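PDB 5F2H: uncharacterized protein from Bacillus cereus, which is of unknown function but belongs to the alpha/beta hydrolase superfamily and probably acts as a hydrolase on a substrate not yet identified. Local coordinates for residues B[189-192]-B[193-197]; B[108-111]-B[112-116]; B[266-269]-B[270-274]; B[22-25]-B[26-30]. One frame throughout, in Å; residues are numbered along the deposited sequence.

Contact 1 (B[189-192]-B[193-197])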
loop_
_atom_site.group_PDB
_atom_site.type_symbol
_atom_site.label_atom_id
_atom_site.label_comp_id
_atom_site.label_asym_id
_atom_site.label_seq_id
_atom_site.Cartn_x
_atom_site.Cartn_y
_atom_site.Cartn_z
ATOM N N HIS B 189 17.740 13.300 7.982
ATOM C CA HIS B 189 16.669 13.136 7.018
ATOM C C HIS B 189 15.737 12.011 7.417
ATOM O O HIS B 189 14.515 12.163 7.390
ATOM C CB HIS B 189 17.176 12.867 5.605
ATOM C CG HIS B 189 17.906 14.015 4.993
ATOM N ND1 HIS B 189 19.237 13.951 4.643
ATOM C CD2 HIS B 189 17.507 15.279 4.726
ATOM C CE1 HIS B 189 19.617 15.113 4.151
ATOM N NE2 HIS B 189 18.589 15.940 4.200
ATOM N N TYR B 190 16.322 10.869 7.758
ATOM C CA TYR B 190 15.548 9.692 8.173
ATOM C C TYR B 190 14.703 9.951 9.420
ATOM O O TYR B 190 13.527 9.602 9.448
ATOM C CB TYR B 190 16.465 8.488 8.389
ATOM C CG TYR B 190 15.781 7.272 8.985
ATOM C CD1 TYR B 190 15.119 6.341 8.182
ATOM C CD2 TYR B 190 15.842 7.030 10.345
ATOM C CE1 TYR B 190 14.521 5.206 8.729
ATOM C CE2 TYR B 190 15.241 5.913 10.901
ATOM C CZ TYR B 190 14.583 4.999 10.099
ATOM O OH TYR B 190 13.992 3.889 10.677
ATOM N N VAL B 191 15.291 10.545 10.446
ATOM C CA VAL B 191 14.528 10.830 11.665
ATOM C C VAL B 191 13.322 11.691 11.308
ATOM O O VAL B 191 12.186 11.302 11.542
ATOM C CB VAL B 191 15.391 11.502 12.748
ATOM C CG1 VAL B 191 14.524 12.038 13.861
ATOM C CG2 VAL B 191 16.424 10.513 13.275
ATOM N N LYS B 192 13.581 12.839 10.697
ATOM C CA LYS B 192 12.527 13.757 10.278
ATOM C C LYS B 192 11.396 13.034 9.539
ATOM O O LYS B 192 10.229 13.318 9.762
ATOM C CB LYS B 192 13.137 14.824 9.384
ATOM C CG LYS B 192 12.162 15.808 8.767
ATOM C CD LYS B 192 12.946 16.841 7.959
ATOM C CE LYS B 192 12.040 17.791 7.193
ATOM N NZ LYS B 192 11.256 17.070 6.153
ATOM N N PHE B 193 11.740 12.082 8.683
ATOM C CA PHE B 193 10.736 11.348 7.936
ATOM C C PHE B 193 9.874 10.449 8.797
ATOM O O PHE B 193 8.662 10.456 8.654
ATOM C CB PHE B 193 11.359 10.498 6.834
ATOM C CG PHE B 193 10.343 9.725 6.022
ATOM C CD1 PHE B 193 9.895 8.485 6.450
ATOM C CD2 PHE B 193 9.838 10.237 4.829
ATOM C CE1 PHE B 193 8.966 7.769 5.706
ATOM C CE2 PHE B 193 8.917 9.521 4.077
ATOM C CZ PHE B 193 8.478 8.287 4.519
ATOM N N ILE B 194 10.479 9.636 9.652
ATOM C CA ILE B 194 9.680 8.740 10.500
ATOM C C ILE B 194 8.911 9.475 11.606
ATOM O O ILE B 194 7.858 9.002 12.020
ATOM C CB ILE B 194 10.497 7.571 11.124
ATOM C CG1 ILE B 194 11.534 8.082 12.129
ATOM C CG2 ILE B 194 11.134 6.711 10.031
ATOM C CD1 ILE B 194 12.295 6.977 12.839
ATOM N N GLU B 195 9.437 10.606 12.082
ATOM C CA GLU B 195 8.792 11.411 13.141
ATOM C C GLU B 195 7.370 11.818 12.810
ATOM O O GLU B 195 6.488 11.800 13.667
ATOM C CB GLU B 195 9.538 12.742 13.379
ATOM C CG GLU B 195 10.940 12.699 13.980
ATOM C CD GLU B 195 10.988 12.198 15.414
ATOM O OE1 GLU B 195 9.920 11.969 16.023
ATOM O OE2 GLU B 195 12.110 12.069 15.948
ATOM N N ASN B 196 7.180 12.220 11.558
ATOM C CA ASN B 196 5.895 12.693 11.065
ATOM C C ASN B 196 5.237 11.662 10.144
ATOM O O ASN B 196 4.489 12.016 9.236
ATOM C CB ASN B 196 6.151 13.994 10.304
ATOM C CG ASN B 196 4.886 14.759 9.989
ATOM O OD1 ASN B 196 3.777 14.309 10.268
ATOM N ND2 ASN B 196 5.052 15.948 9.425
ATOM N N HIS B 197 5.540 10.386 10.363
ATOM C CA HIS B 197 4.975 9.317 9.549
ATOM C C HIS B 197 4.988 7.971 10.268
ATOM O O HIS B 197 3.961 7.477 10.724
ATOM C CB HIS B 197 5.761 9.161 8.240
ATOM C CG HIS B 197 5.640 10.318 7.303
ATOM N ND1 HIS B 197 6.443 11.435 7.391
ATOM C CD2 HIS B 197 4.846 10.509 6.224
ATOM C CE1 HIS B 197 6.124 12.279 6.425
ATOM N NE2 HIS B 197 5.162 11.739 5.700
#

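Contact 2 (B[108-111]-B[112-116])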
loop_
_atom_site.group_PDB
_atom_site.type_symbol
_atom_site.label_atom_id
_atom_site.label_comp_id
_atom_site.label_asym_id
_atom_site.label_seq_id
_atom_site.Cartn_x
_atom_site.Cartn_y
_atom_site.Cartn_z
ATOM N N GLU B 108 -46.217 1.516 19.675
ATOM C CA GLU B 108 -45.820 2.887 19.848
ATOM C C GLU B 108 -44.382 3.083 19.399
ATOM O O GLU B 108 -44.101 3.900 18.520
ATOM C CB GLU B 108 -45.968 3.186 21.333
ATOM C CG GLU B 108 -45.277 4.409 21.882
ATOM C CD GLU B 108 -45.463 4.468 23.380
ATOM O OE1 GLU B 108 -44.462 4.654 24.111
ATOM O OE2 GLU B 108 -46.599 4.195 23.823
ATOM N N ARG B 109 -43.475 2.318 19.997
ATOM C CA ARG B 109 -42.054 2.405 19.665
ATOM C C ARG B 109 -41.815 2.114 18.196
ATOM O O ARG B 109 -40.887 2.654 17.620
ATOM C CB ARG B 109 -41.228 1.454 20.534
ATOM C CG ARG B 109 -41.244 1.795 22.013
ATOM C CD ARG B 109 -40.608 0.707 22.860
ATOM N NE ARG B 109 -40.683 1.019 24.290
ATOM C CZ ARG B 109 -40.357 0.176 25.273
ATOM N NH1 ARG B 109 -39.976 -1.067 25.004
ATOM N NH2 ARG B 109 -40.460 0.560 26.540
ATOM N N GLU B 110 -42.642 1.264 17.594
ATOM C CA GLU B 110 -42.503 0.912 16.175
ATOM C C GLU B 110 -42.930 2.054 15.264
ATOM O O GLU B 110 -42.203 2.435 14.349
ATOM C CB GLU B 110 -43.343 -0.319 15.857
ATOM C CG GLU B 110 -43.280 -0.834 14.422
ATOM C CD GLU B 110 -44.164 -2.062 14.231
ATOM O OE1 GLU B 110 -44.205 -2.668 13.123
ATOM O OE2 GLU B 110 -44.835 -2.431 15.221
ATOM N N GLU B 111 -44.118 2.595 15.509
ATOM C CA GLU B 111 -44.621 3.696 14.694
ATOM C C GLU B 111 -43.597 4.817 14.671
ATOM O O GLU B 111 -43.278 5.365 13.612
ATOM C CB GLU B 111 -45.968 4.160 15.221
ATOM C CG GLU B 111 -47.029 3.073 15.084
ATOM C CD GLU B 111 -48.372 3.457 15.667
ATOM O OE1 GLU B 111 -48.494 4.558 16.260
ATOM O OE2 GLU B 111 -49.306 2.635 15.544
ATOM N N LEU B 112 -43.059 5.118 15.849
ATOM C CA LEU B 112 -42.039 6.145 16.018
ATOM C C LEU B 112 -40.764 5.793 15.280
ATOM O O LEU B 112 -40.197 6.617 14.573
ATOM C CB LEU B 112 -41.694 6.284 17.498
ATOM C CG LEU B 112 -40.563 7.255 17.844
ATOM C CD1 LEU B 112 -40.834 8.664 17.315
ATOM C CD2 LEU B 112 -40.357 7.268 19.354
ATOM N N ALA B 113 -40.298 4.571 15.480
ATOM C CA ALA B 113 -39.081 4.105 14.850
ATOM C C ALA B 113 -39.170 4.084 13.335
ATOM O O ALA B 113 -38.166 4.326 12.664
ATOM C CB ALA B 113 -38.719 2.731 15.374
ATOM N N LYS B 114 -40.350 3.788 12.789
ATOM C CA LYS B 114 -40.503 3.754 11.344
ATOM C C LYS B 114 -40.526 5.120 10.705
ATOM O O LYS B 114 -40.031 5.280 9.599
ATOM C CB LYS B 114 -41.726 2.975 10.872
ATOM C CG LYS B 114 -41.655 1.474 11.074
ATOM C CD LYS B 114 -42.808 0.797 10.345
ATOM C CE LYS B 114 -42.887 -0.698 10.658
ATOM N NZ LYS B 114 -41.691 -1.488 10.236
ATOM N N LYS B 115 -41.161 6.094 11.346
ATOM C CA LYS B 115 -41.181 7.429 10.753
ATOM C C LYS B 115 -39.767 7.978 10.758
ATOM O O LYS B 115 -39.397 8.777 9.901
ATOM C CB LYS B 115 -42.091 8.413 11.498
ATOM C CG LYS B 115 -41.718 8.721 12.942
ATOM C CD LYS B 115 -42.483 9.924 13.493
ATOM C CE LYS B 115 -43.986 9.741 13.444
ATOM N NZ LYS B 115 -44.657 10.945 14.007
ATOM N N THR B 116 -38.984 7.524 11.728
ATOM C CA THR B 116 -37.599 7.967 11.894
ATOM C C THR B 116 -36.535 7.172 11.114
ATOM O O THR B 116 -35.342 7.428 11.262
ATOM C CB THR B 116 -37.220 8.042 13.390
ATOM O OG1 THR B 116 -37.496 6.786 14.019
ATOM C CG2 THR B 116 -38.031 9.114 14.080
#

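Contact 3 (B[266-269]-B[270-274])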
loop_
_atom_site.group_PDB
_atom_site.type_symbol
_atom_site.label_atom_id
_atom_site.label_comp_id
_atom_site.label_asym_id
_atom_site.label_seq_id
_atom_site.Cartn_x
_atom_site.Cartn_y
_atom_site.Cartn_z
ATOM N N CYS B 266 35.693 -0.141 -8.493
ATOM C CA CYS B 266 34.821 -0.816 -7.539
ATOM C C CYS B 266 34.527 -2.297 -7.655
ATOM O O CYS B 266 33.669 -2.789 -6.923
ATOM C CB CYS B 266 33.479 -0.080 -7.524
ATOM S SG CYS B 266 33.646 1.647 -7.068
ATOM N N PHE B 267 35.174 -3.030 -8.546
ATOM C CA PHE B 267 34.853 -4.445 -8.609
ATOM C C PHE B 267 35.618 -5.161 -7.489
ATOM O O PHE B 267 35.156 -6.173 -6.971
ATOM C CB PHE B 267 35.093 -5.042 -9.987
ATOM C CG PHE B 267 34.398 -6.359 -10.181
ATOM C CD1 PHE B 267 33.017 -6.391 -10.311
ATOM C CD2 PHE B 267 35.097 -7.544 -10.250
ATOM C CE1 PHE B 267 32.337 -7.584 -10.454
ATOM C CE2 PHE B 267 34.427 -8.743 -10.412
ATOM C CZ PHE B 267 33.045 -8.762 -10.518
ATOM N N GLU B 268 36.772 -4.605 -7.111
ATOM C CA GLU B 268 37.598 -5.125 -6.020
ATOM C C GLU B 268 36.918 -5.131 -4.648
ATOM O O GLU B 268 36.621 -6.185 -4.090
ATOM C CB GLU B 268 38.834 -4.224 -5.800
ATOM C CG GLU B 268 39.936 -4.213 -6.859
ATOM C CD GLU B 268 40.840 -5.428 -6.830
ATOM O OE1 GLU B 268 41.727 -5.509 -7.700
ATOM O OE2 GLU B 268 40.699 -6.276 -5.927
ATOM N N CYS B 269 36.653 -3.935 -4.129
ATOM C CA CYS B 269 35.930 -3.752 -2.876
ATOM C C CYS B 269 34.530 -4.364 -2.882
ATOM O O CYS B 269 34.054 -4.849 -1.864
ATOM C CB CYS B 269 35.835 -2.261 -2.569
ATOM S SG CYS B 269 35.044 -1.307 -3.891
ATOM N N THR B 270 33.860 -4.346 -4.023
ATOM C CA THR B 270 32.523 -4.912 -4.082
ATOM C C THR B 270 32.592 -6.420 -3.924
ATOM O O THR B 270 31.730 -7.017 -3.290
ATOM C CB THR B 270 31.780 -4.567 -5.387
ATOM O OG1 THR B 270 31.693 -3.146 -5.527
ATOM C CG2 THR B 270 30.380 -5.170 -5.376
ATOM N N GLN B 271 33.622 -7.046 -4.475
ATOM C CA GLN B 271 33.726 -8.506 -4.347
ATOM C C GLN B 271 34.228 -8.883 -2.950
ATOM O O GLN B 271 33.798 -9.891 -2.413
ATOM C CB GLN B 271 34.567 -9.122 -5.465
ATOM C CG GLN B 271 34.341 -10.619 -5.608
ATOM C CD GLN B 271 34.960 -11.200 -6.871
ATOM O OE1 GLN B 271 34.424 -12.143 -7.460
ATOM N NE2 GLN B 271 36.047 -10.593 -7.335
ATOM N N GLN B 272 35.081 -8.052 -2.345
ATOM C CA GLN B 272 35.576 -8.317 -0.981
ATOM C C GLN B 272 34.406 -8.234 -0.021
ATOM O O GLN B 272 34.300 -9.015 0.917
ATOM C CB GLN B 272 36.588 -7.271 -0.530
ATOM C CG GLN B 272 37.834 -7.170 -1.383
ATOM C CD GLN B 272 38.734 -6.044 -0.927
ATOM O OE1 GLN B 272 38.545 -5.491 0.156
ATOM N NE2 GLN B 272 39.718 -5.691 -1.754
ATOM N N PHE B 273 33.545 -7.250 -0.251
ATOM C CA PHE B 273 32.378 -7.053 0.578
ATOM C C PHE B 273 31.460 -8.259 0.490
ATOM O O PHE B 273 31.057 -8.819 1.508
ATOM C CB PHE B 273 31.689 -5.761 0.179
ATOM C CG PHE B 273 30.372 -5.526 0.863
ATOM C CD1 PHE B 273 30.320 -5.255 2.217
ATOM C CD2 PHE B 273 29.201 -5.433 0.126
ATOM C CE1 PHE B 273 29.116 -5.006 2.849
ATOM C CE2 PHE B 273 27.997 -5.171 0.747
ATOM C CZ PHE B 273 27.956 -4.952 2.113
ATOM N N VAL B 274 31.170 -8.692 -0.727
ATOM C CA VAL B 274 30.309 -9.856 -0.939
ATOM C C VAL B 274 30.887 -11.090 -0.242
ATOM O O VAL B 274 30.145 -11.956 0.221
ATOM C CB VAL B 274 30.117 -10.149 -2.446
ATOM C CG1 VAL B 274 29.391 -11.469 -2.651
ATOM C CG2 VAL B 274 29.352 -9.007 -3.114
#

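Contact 4 (B[22-25]-B[26-30])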
loop_
_atom_site.group_PDB
_atom_site.type_symbol
_atom_site.label_atom_id
_atom_site.label_comp_id
_atom_site.label_asym_id
_atom_site.label_seq_id
_atom_site.Cartn_x
_atom_site.Cartn_y
_atom_site.Cartn_z
ATOM N N ALA B 22 -35.576 -27.772 15.143
ATOM C CA ALA B 22 -35.987 -28.795 14.187
ATOM C C ALA B 22 -35.558 -30.179 14.663
ATOM O O ALA B 22 -36.350 -31.119 14.654
ATOM C CB ALA B 22 -35.392 -28.502 12.814
ATOM N N SER B 23 -34.297 -30.291 15.069
ATOM C CA SER B 23 -33.735 -31.543 15.550
ATOM C C SER B 23 -34.526 -32.079 16.738
ATOM O O SER B 23 -35.111 -33.155 16.678
ATOM C CB SER B 23 -32.269 -31.329 15.933
ATOM O OG SER B 23 -31.699 -32.502 16.489
ATOM N N LYS B 24 -34.549 -31.301 17.811
ATOM C CA LYS B 24 -35.254 -31.661 19.037
ATOM C C LYS B 24 -36.473 -30.747 19.130
ATOM O O LYS B 24 -36.825 -30.102 18.141
ATOM C CB LYS B 24 -34.305 -31.490 20.223
ATOM C CG LYS B 24 -33.036 -32.316 20.059
ATOM C CD LYS B 24 -32.035 -32.137 21.186
ATOM C CE LYS B 24 -30.794 -32.984 20.926
ATOM N NZ LYS B 24 -29.762 -32.862 21.995
ATOM N N GLY B 25 -37.137 -30.690 20.277
ATOM C CA GLY B 25 -38.312 -29.820 20.398
ATOM C C GLY B 25 -38.014 -28.345 20.647
ATOM O O GLY B 25 -36.863 -27.904 20.620
ATOM N N SER B 26 -39.073 -27.568 20.849
ATOM C CA SER B 26 -38.935 -26.145 21.141
ATOM C C SER B 26 -38.418 -25.982 22.565
ATOM O O SER B 26 -37.878 -24.949 22.937
ATOM C CB SER B 26 -40.292 -25.465 21.061
ATOM O OG SER B 26 -40.916 -25.749 19.823
ATOM N N LEU B 27 -38.634 -27.013 23.373
ATOM C CA LEU B 27 -38.193 -27.021 24.758
ATOM C C LEU B 27 -36.679 -27.142 24.854
ATOM O O LEU B 27 -36.020 -26.402 25.585
ATOM C CB LEU B 27 -38.845 -28.191 25.490
ATOM C CG LEU B 27 -38.474 -28.333 26.962
ATOM C CD1 LEU B 27 -38.787 -27.063 27.738
ATOM C CD2 LEU B 27 -39.203 -29.531 27.551
ATOM N N GLU B 28 -36.143 -28.059 24.061
ATOM C CA GLU B 28 -34.715 -28.329 24.050
ATOM C C GLU B 28 -33.966 -27.148 23.482
ATOM O O GLU B 28 -32.912 -26.763 24.000
ATOM C CB GLU B 28 -34.413 -29.604 23.251
ATOM C CG GLU B 28 -35.034 -30.881 23.823
ATOM C CD GLU B 28 -36.559 -30.880 23.772
ATOM O OE1 GLU B 28 -37.147 -30.022 23.066
ATOM O OE2 GLU B 28 -37.181 -31.750 24.420
ATOM N N ALA B 29 -34.532 -26.565 22.430
ATOM C CA ALA B 29 -33.930 -25.410 21.784
ATOM C C ALA B 29 -33.899 -24.231 22.755
ATOM O O ALA B 29 -32.952 -23.442 22.750
ATOM C CB ALA B 29 -34.691 -25.054 20.515
ATOM N N TYR B 30 -34.952 -24.101 23.566
ATOM C CA TYR B 30 -35.042 -23.039 24.573
ATOM C C TYR B 30 -33.937 -23.290 25.594
ATOM O O TYR B 30 -33.190 -22.388 25.982
ATOM C CB TYR B 30 -36.415 -23.050 25.263
ATOM C CG TYR B 30 -36.460 -22.158 26.477
ATOM C CD1 TYR B 30 -36.816 -20.828 26.372
ATOM C CD2 TYR B 30 -36.076 -22.644 27.726
ATOM C CE1 TYR B 30 -36.804 -20.007 27.479
ATOM C CE2 TYR B 30 -36.078 -21.830 28.838
ATOM C CZ TYR B 30 -36.439 -20.513 28.705
ATOM O OH TYR B 30 -36.438 -19.705 29.807
#

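Contact 1 (B[189-192]-B[193-197])
One face of the Tyr-190 ring carries Ile-194, whose CG2 methyl sits 3.8 Å above the ring plane and offset toward the rim, a CH-pi contact of 4.1 Å from CG2 to the ring centroid. The other branch of the same isoleucine reaches the ring too, Ile-194 CD1 lying 3.7 Å from Tyr-190 CE2. This is an i to i+4 pairing in the last turns of helix 179-195, a helix of the alpha/beta hydrolase fold, and it illustrates how a ring can pack against its own helix. Tyr-190 has CG anti to its backbone N (chi1 173°), while a chi1 of 66° swings CG1 and CD1 of Ile-194 to the CE2 side of the ring and leaves CG2 over the face. Beyond them the phenol bonds weakly through OH to the backbone N of Asp-224 and packs on Ile-223. Val-191 and Glu-195 run side by side, the methyl CG1 of Val-191 against the bent glutamate chain, 3.6 Å from Glu-195 CG. Helical bonds link both pairs: Ile-194 N to Tyr-190 O, 3.1 Å, and Glu-195 N to Val-191 O, 2.9 Å. His-189 packs on Val-121 of the second subunit. Asn-196 leaves helical geometry, and the ring of His-197 turns back over the helix end, where its ND1 donates to Phe-193 O at 2.7 Å, the acceptor lying 26° out of the imidazole plane.

Contact 2 (B[108-111]-B[112-116])
Lys-114 N donates to Glu-110 O at 2.8 Å, and Ala-113 N to Arg-109 O at 2.9 Å. Two longer i to i+4 bonds complete the turn, from Leu-112 N to Glu-108 O and from Lys-115 N to Glu-111 O. One turn apart, the side chains of Glu-110 and Lys-114 lie alongside each other and point the same way. Their charged ends stay 4.0 Å apart, from Glu-110 OE1 to Lys-114 NZ, too far for a salt bridge, though the opposite charges probably still attract. What touches is the lysine's methylene: Lys-114 CE is 3.4 Å from Glu-110 OE1 and 3.8 Å from Glu-110 CG. The glutamate is fully extended, whereas the lysine bends at its last torsion (chi4 -62°), which turns NZ aside and leaves CE the nearer atom to OE1. Other partners draw on the polar groups here: Glu-110 OE2 accepts a weak hydrogen bond from Asn-81 N, and Arg-109 NH1 donates to the carbonyls of Ile-72 and Phe-77. Trp-78 packs against Arg-109, Glu-110 and Ala-113, while Lys-114 meets Ile-168 of the second subunit. The whole is a surface i to i+4 glutamate-lysine pair at the C-terminal end of helix 97-115, the last helix of the all-helical N-terminal region.

Contact 3 (B[266-269]-B[270-274])
The first turn of helix 267-279 begins at its N-cap residue, Cys-266, whose carbonyl faces Thr-270 one turn on. Thr-270 N donates to Cys-266 O at 3.3 Å, standing 48° out of the carbonyl plane. With OG1 beside its own backbone N (chi1 -58°), Thr-270 turns its hydroxyl back toward this carbonyl, but the two oxygens are modelled implausibly close and a bond between them is doubtful. Pro-233 O lies within weak hydrogen-bonding reach of the same hydroxyl, whose single proton can serve one carbonyl at a time. The helix is the crossover of a beta-alpha-beta unit joining strands 254-260 and 284-289 of the parallel sheet, and Thr-270 packs on both, on Val-257 and Cys-259 of the first and Phe-286 of the second. The Cys-266 side chain touches His-294 and residues consistent with the family's nucleophile elbow (GxSxG), centred on Ser-208; a bound Tris, probably from the crystallisation liquor, is about 4 Å away. Phe-267 and Gln-271 cross at a slant, their ring and amide planes 56° apart, with Gln-271 NE2 3.9 Å from Phe-267 CE2. Phe-267 also lies against both strands, on Cys-259 and Val-288. Further on, Gln-272 N and Phe-273 N donate to Glu-268 O (3.0 Å) and Cys-269 O (2.9 Å).

Contact 4 (B[22-25]-B[26-30])
The apolar part of the contact is made by Lys-24 and Glu-28, whose side chains cross with their CB atoms 3.6 Å apart. The lysine chain is extended, and its CD passes 4.0 Å from Glu-28 CB before running on past the glutamate. Among backbone groups, one hydrogen bond joins the segments: Ala-29 N donates to Gly-25 O at 3.2 Å with an N-H...O angle of 159°, closing the first turn of helix 26-37 on its N-cap residue. A polar approach comes from the Glu-28 carboxylate. Its chain bends at the second torsion (chi2 66°), folding the carboxylate back toward the start of the helix, where OE1 lies 2.9 Å from Gly-25 N. In packing with neighbouring helices, Ser-26 and Ala-29 sit on Tyr-21 of helix 10-23, Ala-29 also on Cys-20, while Ser-26 (on Ala-57), Leu-27 and Tyr-30 lie on helix 44-58. Lys-24 and Gly-25 form a two-residue link between helices 10-23 and 26-37 in the helical N-terminal region. A carboxylate at the amino end of a helix probably interacts favourably with the helix dipole, and the Lys-24 contact is made by methylene groups rather than by a charge pair.

From the N terminus, contact 4 comes first, at the short turn from helix 10-23 to helix 26-37. Contact 2 follows at the end of helix 97-115, in the same helical region, their centres about 33 Å apart. The chain then passes to the alpha/beta hydrolase part, where contact 1 finishes helix 179-195 and contact 3 starts helix 267-279, about 32 Å away between centres. All four are local and in series, so none nests within or crosses another, and none closes a long loop. Contacts 3 and 4 lie about 78 Å apart between centres. Contacts 1 and 2 lie at C-terminal helix ends, contact 3 at an N-terminal one, and contact 4 spans one of each.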